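Local coordinates for transcobalamin-1 (Homo sapiens, PDB 4KKI), which carries vitamin B12, holding it with femtomolar affinity and shielding it from stomach acid, at residues I130-M133 with E134-G138; V357-S360 with V361-A365. All coordinates share one frame; numbering follows the deposited sequence.

How the contacts relate
Both contacts are local, formed by residues three to five apart in a helix and its ends, and they lie at different places in a two-domain protein. Contact 1 closes the C-terminal end of helix 118-135 in the helical domain, whereas contact 2 forms the first turns of helix 358-368 in the beta domain. Their centres are 37 Å apart and they share no element. Each has a buried methionine and exposed glutamate, two in contact 1, so neither is wholly core or surface. Contact 1 is the more polar, with an asparagine amide lying near a histidine ring; contact 2 buries a sulfur-aromatic pair between helix and sheets.

Contact 1: residues I130-M133 with E134-G138; sequences IENM and EAHNG
Met133 folds over Gly138, and this is the tight side of the contact. With chi2 fully extended and chi3 bent at 56°, its CE comes within 3.2 Å of Gly138 O, while CG lies 3.5 Å from the same oxygen. Pro140 and His169 touch the thioether chain, and the cobalamin-binding Tyr144 lies about 3 Å from it, side chain to side chain. Cut back to an alanine, this position would probably leave a gap between the turn, His169 and Tyr144, with the methyl cover of the Gly138 carbonyl gone.

The backbone closes the same side. Gly138 N bonds to Met133 O at 2.7 Å, lying in the carbonyl plane on a lone pair. This six-to-one bond follows the last helical turn, and phi is positive at both Asn137 and Gly138, where the chain turns away from the helix.

One residue earlier, His136 N bonds to Asn132 O. The Asn132 amide and the His136 ring are nearly parallel, their planes 12° apart, with OD1 standing 3.6 Å from ND1. The ring's edge meets Asn132 O in plane, and Asn132 ND2 makes a weak bond to Thr139 O.

The opposite character appears at Glu131 and Glu134, which are exposed. Glu134 stretches back along the helix so that its OE2 rests 3.7 Å from Ile130 CG2, and its OE1 remains 5.9 Å from Glu131 OE2. Such like charges probably repel mildly, softened by solvent; the geometry suggests that backbone bonds and the packed methionine, rather than the carboxylates, define the helix end.

Contact 2: residues V357-S360 with V361-A365; sequences VFLS and VMEKA
Val357, at the N-cap position, touches Val361 through its backbone: Val361 N makes a long, weak bond of 3.4 Å to Val357 O. Phe358 carries the side-chain contact. Its CG is anti to the backbone N (chi1 -167°), which turns the ring to meet Met362 one turn on. The sulfur approaches the ring edge, not a face: Met362 SD is 5.0 Å from the centroid of the Phe358 ring and 85° off its normal, with Phe358 CE1 the nearest ring atom at 3.8 Å. Leu411, a cobalamin-binding residue, and Leu426 also pack on this ring. The carboxylate of Glu363 lies alongside Leu359, its OE2 4.0 Å from Leu359 CG, while Glu363 N bonds to Leu359 O at 3.0 Å. Ser360 repeats the helical link, its O accepting Lys364 N at 3.0 Å. Beyond, Val361 and Met362 reach Tyr338 of strand 333-341, and Phe375 covers Leu359 and Met362. The buried edge-on pair is a Met-aromatic contact, and a helix packed on a mixed sheet of strand order 2-1-5-3-4 is consistent with the beta-grasp fold of ubiquitin-like domains.

Contact 1: residues I130-M133 with E134-G138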
ATOM      1  N   ILE A 130       7.751  14.015 -10.913  1.00 56.67           N
ATOM      2  CA  ILE A 130       7.526  15.455 -10.847  1.00 62.05           C
ATOM      3  C   ILE A 130       7.340  16.053 -12.237  1.00 64.87           C
ATOM      4  O   ILE A 130       6.417  16.835 -12.472  1.00 65.12           O
ATOM      5  CB  ILE A 130       8.699  16.173 -10.149  1.00 67.80           C
ATOM      6  CG1 ILE A 130       8.893  15.634  -8.730  1.00 64.98           C
ATOM      7  CG2 ILE A 130       8.468  17.676 -10.120  1.00 76.20           C
ATOM      8  CD1 ILE A 130       7.710  15.875  -7.818  1.00 63.94           C
ATOM      9  N   GLU A 131       8.218  15.675 -13.160  1.00 65.64           N
ATOM     10  CA  GLU A 131       8.176  16.211 -14.516  1.00 72.20           C
ATOM     11  C   GLU A 131       6.952  15.713 -15.275  1.00 64.25           C
ATOM     12  O   GLU A 131       6.514  16.336 -16.241  1.00 63.19           O
ATOM     13  CB  GLU A 131       9.463  15.869 -15.269  1.00 81.40           C
ATOM     14  CG  GLU A 131      10.698  16.549 -14.692  1.00 93.70           C
ATOM     15  CD  GLU A 131      11.993  16.012 -15.269  1.00103.13           C
ATOM     16  OE1 GLU A 131      11.934  15.135 -16.155  1.00107.34           O
ATOM     17  OE2 GLU A 131      13.071  16.467 -14.831  1.00106.86           O
ATOM     18  N   ASN A 132       6.395  14.592 -14.832  1.00 63.54           N
ATOM     19  CA  ASN A 132       5.167  14.094 -15.431  1.00 62.09           C
ATOM     20  C   ASN A 132       3.961  14.904 -14.968  1.00 63.04           C
ATOM     21  O   ASN A 132       3.008  15.098 -15.722  1.00 63.21           O
ATOM     22  CB  ASN A 132       4.964  12.611 -15.126  1.00 57.10           C
ATOM     23  CG  ASN A 132       3.806  12.016 -15.899  1.00 58.73           C
ATOM     24  OD1 ASN A 132       3.959  11.599 -17.045  1.00 63.19           O
ATOM     25  ND2 ASN A 132       2.635  11.982 -15.275  1.00 62.32           N
ATOM     26  N   MET A 133       4.011  15.379 -13.728  1.00 57.91           N
ATOM     27  CA  MET A 133       2.941  16.211 -13.186  1.00 56.79           C
ATOM     28  C   MET A 133       2.926  17.576 -13.861  1.00 69.84           C
ATOM     29  O   MET A 133       1.864  18.157 -14.086  1.00 72.11           O
ATOM     30  CB  MET A 133       3.097  16.380 -11.675  1.00 47.69           C
ATOM     31  CG  MET A 133       2.902  15.100 -10.884  1.00 50.17           C
ATOM     32  SD  MET A 133       3.063  15.349  -9.107  1.00 57.14           S
ATOM     33  CE  MET A 133       1.841  16.628  -8.833  1.00 96.19           C
ATOM     34  N   GLU A 134       4.110  18.086 -14.179  1.00 76.81           N
ATOM     35  CA  GLU A 134       4.227  19.361 -14.871  1.00 82.98           C
ATOM     36  C   GLU A 134       3.709  19.225 -16.296  1.00 76.01           C
ATOM     37  O   GLU A 134       3.093  20.145 -16.835  1.00 78.43           O
ATOM     38  CB  GLU A 134       5.682  19.827 -14.881  1.00 91.27           C
ATOM     39  CG  GLU A 134       6.276  20.004 -13.492  1.00101.80           C
ATOM     40  CD  GLU A 134       7.777  20.225 -13.514  1.00109.65           C
ATOM     41  OE1 GLU A 134       8.388  20.087 -14.595  1.00114.89           O
ATOM     42  OE2 GLU A 134       8.347  20.537 -12.446  1.00111.27           O
ATOM     43  N   ALA A 135       3.950  18.067 -16.901  1.00 72.42           N
ATOM     44  CA  ALA A 135       3.546  17.839 -18.281  1.00 74.16           C
ATOM     45  C   ALA A 135       2.082  17.416 -18.401  1.00 74.10           C
ATOM     46  O   ALA A 135       1.421  17.724 -19.389  1.00 73.34           O
ATOM     47  CB  ALA A 135       4.460  16.807 -18.934  1.00 74.37           C
ATOM     48  N   HIS A 136       1.582  16.716 -17.387  1.00 73.20           N
ATOM     49  CA  HIS A 136       0.249  16.116 -17.447  1.00 71.26           C
ATOM     50  C   HIS A 136      -0.734  16.587 -16.376  1.00 69.27           C
ATOM     51  O   HIS A 136      -1.378  15.766 -15.716  1.00 72.34           O
ATOM     52  CB  HIS A 136       0.344  14.591 -17.408  1.00 73.26           C
ATOM     53  CG  HIS A 136       0.731  13.973 -18.717  1.00 82.51           C
ATOM     54  ND1 HIS A 136       2.043  13.831 -19.115  1.00 84.84           N
ATOM     55  CD2 HIS A 136      -0.025  13.456 -19.712  1.00 86.16           C
ATOM     56  CE1 HIS A 136       2.076  13.251 -20.303  1.00 88.07           C
ATOM     57  NE2 HIS A 136       0.838  13.014 -20.688  1.00 88.06           N
ATOM     58  N   ASN A 137      -0.842  17.901 -16.207  1.00 66.74           N
ATOM     59  CA  ASN A 137      -1.912  18.491 -15.399  1.00 77.59           C
ATOM     60  C   ASN A 137      -1.918  18.049 -13.930  1.00 80.15           C
ATOM     61  O   ASN A 137      -2.962  18.045 -13.276  1.00 82.65           O
ATOM     62  CB  ASN A 137      -3.274  18.220 -16.060  1.00 86.34           C
ATOM     63  CG  ASN A 137      -4.353  19.196 -15.623  1.00 90.88           C
ATOM     64  OD1 ASN A 137      -4.079  20.357 -15.317  1.00 97.74           O
ATOM     65  ND2 ASN A 137      -5.595  18.722 -15.594  1.00 82.37           N
ATOM     66  N   GLY A 138      -0.747  17.677 -13.421  1.00 72.21           N
ATOM     67  CA  GLY A 138      -0.593  17.339 -12.020  1.00 58.83           C
ATOM     68  C   GLY A 138      -0.656  15.855 -11.706  1.00 58.25           C
ATOM     69  O   GLY A 138      -0.580  15.465 -10.545  1.00 54.64           O
TER

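Contact 2: residues V357-S360 with V361-A365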
ATOM      1  N   VAL A 357     -14.949 -16.582  -6.395  1.00 56.21           N
ATOM      2  CA  VAL A 357     -14.546 -15.192  -6.245  1.00 53.41           C
ATOM      3  C   VAL A 357     -15.131 -14.317  -7.347  1.00 54.82           C
ATOM      4  O   VAL A 357     -15.683 -14.819  -8.327  1.00 54.37           O
ATOM      5  CB  VAL A 357     -13.011 -15.034  -6.207  1.00 48.90           C
ATOM      6  CG1 VAL A 357     -12.439 -15.740  -4.986  1.00 43.37           C
ATOM      7  CG2 VAL A 357     -12.380 -15.562  -7.489  1.00 38.85           C
ATOM      8  N   PHE A 358     -15.007 -13.007  -7.163  1.00 54.43           N
ATOM      9  CA  PHE A 358     -15.500 -12.019  -8.112  1.00 49.40           C
ATOM     10  C   PHE A 358     -14.958 -12.278  -9.522  1.00 54.81           C
ATOM     11  O   PHE A 358     -15.662 -12.073 -10.510  1.00 51.41           O
ATOM     12  CB  PHE A 358     -15.103 -10.619  -7.630  1.00 45.83           C
ATOM     13  CG  PHE A 358     -15.812  -9.493  -8.336  1.00 41.41           C
ATOM     14  CD1 PHE A 358     -15.424  -9.093  -9.604  1.00 41.04           C
ATOM     15  CD2 PHE A 358     -16.842  -8.809  -7.712  1.00 46.05           C
ATOM     16  CE1 PHE A 358     -16.065  -8.052 -10.247  1.00 44.55           C
ATOM     17  CE2 PHE A 358     -17.487  -7.763  -8.350  1.00 48.87           C
ATOM     18  CZ  PHE A 358     -17.095  -7.384  -9.618  1.00 48.28           C
ATOM     19  N   LEU A 359     -13.711 -12.733  -9.605  1.00 50.01           N
ATOM     20  CA  LEU A 359     -13.078 -13.012 -10.893  1.00 52.46           C
ATOM     21  C   LEU A 359     -13.765 -14.162 -11.631  1.00 59.22           C
ATOM     22  O   LEU A 359     -13.883 -14.141 -12.857  1.00 55.53           O
ATOM     23  CB  LEU A 359     -11.593 -13.326 -10.706  1.00 45.72           C
ATOM     24  CG  LEU A 359     -10.768 -13.552 -11.976  1.00 46.94           C
ATOM     25  CD1 LEU A 359     -10.790 -12.312 -12.852  1.00 42.80           C
ATOM     26  CD2 LEU A 359      -9.337 -13.937 -11.624  1.00 49.94           C
ATOM     27  N   SER A 360     -14.209 -15.165 -10.881  1.00 52.54           N
ATOM     28  CA  SER A 360     -14.893 -16.311 -11.466  1.00 55.37           C
ATOM     29  C   SER A 360     -16.185 -15.871 -12.151  1.00 56.62           C
ATOM     30  O   SER A 360     -16.547 -16.390 -13.208  1.00 50.19           O
ATOM     31  CB  SER A 360     -15.185 -17.369 -10.398  1.00 54.11           C
ATOM     32  OG  SER A 360     -13.985 -17.830  -9.800  1.00 60.51           O
ATOM     33  N   VAL A 361     -16.868 -14.908 -11.542  1.00 55.53           N
ATOM     34  CA  VAL A 361     -18.078 -14.333 -12.117  1.00 55.41           C
ATOM     35  C   VAL A 361     -17.769 -13.687 -13.460  1.00 62.90           C
ATOM     36  O   VAL A 361     -18.479 -13.905 -14.445  1.00 63.87           O
ATOM     37  CB  VAL A 361     -18.705 -13.288 -11.170  1.00 55.07           C
ATOM     38  CG1 VAL A 361     -19.797 -12.500 -11.879  1.00 51.85           C
ATOM     39  CG2 VAL A 361     -19.248 -13.963  -9.919  1.00 59.55           C
ATOM     40  N   MET A 362     -16.698 -12.900 -13.493  1.00 65.33           N
ATOM     41  CA  MET A 362     -16.277 -12.214 -14.711  1.00 56.73           C
ATOM     42  C   MET A 362     -15.960 -13.204 -15.827  1.00 50.65           C
ATOM     43  O   MET A 362     -16.318 -12.983 -16.983  1.00 53.08           O
ATOM     44  CB  MET A 362     -15.058 -11.330 -14.433  1.00 49.54           C
ATOM     45  CG  MET A 362     -15.306 -10.226 -13.416  1.00 53.11           C
ATOM     46  SD  MET A 362     -13.869  -9.164 -13.170  1.00 49.62           S
ATOM     47  CE  MET A 362     -13.623  -8.543 -14.833  1.00 47.51           C
ATOM     48  N   GLU A 363     -15.293 -14.296 -15.468  1.00 56.84           N
ATOM     49  CA  GLU A 363     -14.890 -15.306 -16.440  1.00 65.49           C
ATOM     50  C   GLU A 363     -16.081 -16.066 -17.024  1.00 66.17           C
ATOM     51  O   GLU A 363     -16.077 -16.424 -18.202  1.00 61.62           O
ATOM     52  CB  GLU A 363     -13.883 -16.276 -15.819  1.00 66.11           C
ATOM     53  CG  GLU A 363     -12.540 -15.634 -15.503  1.00 73.65           C
ATOM     54  CD  GLU A 363     -11.570 -16.597 -14.848  1.00 79.53           C
ATOM     55  OE1 GLU A 363     -12.020 -17.650 -14.352  1.00 80.75           O
ATOM     56  OE2 GLU A 363     -10.356 -16.299 -14.831  1.00 84.91           O
ATOM     57  N   LYS A 364     -17.095 -16.311 -16.199  1.00 70.47           N
ATOM     58  CA  LYS A 364     -18.314 -16.955 -16.676  1.00 77.12           C
ATOM     59  C   LYS A 364     -19.055 -16.051 -17.651  1.00 73.12           C
ATOM     60  O   LYS A 364     -19.560 -16.511 -18.675  1.00 69.57           O
ATOM     61  CB  LYS A 364     -19.230 -17.338 -15.511  1.00 84.73           C
ATOM     62  CG  LYS A 364     -19.072 -18.776 -15.048  1.00 95.09           C
ATOM     63  CD  LYS A 364     -19.337 -19.751 -16.189  1.00106.39           C
ATOM     64  CE  LYS A 364     -20.758 -19.618 -16.720  1.00107.96           C
ATOM     65  NZ  LYS A 364     -20.986 -20.462 -17.925  1.00105.61           N
ATOM     66  N   ALA A 365     -19.113 -14.763 -17.328  1.00 62.30           N
ATOM     67  CA  ALA A 365     -19.764 -13.792 -18.194  1.00 58.62           C
ATOM     68  C   ALA A 365     -19.010 -13.656 -19.514  1.00 63.64           C
ATOM     69  O   ALA A 365     -19.619 -13.469 -20.569  1.00 53.65           O
ATOM     70  CB  ALA A 365     -19.875 -12.446 -17.496  1.00 48.39           C
TER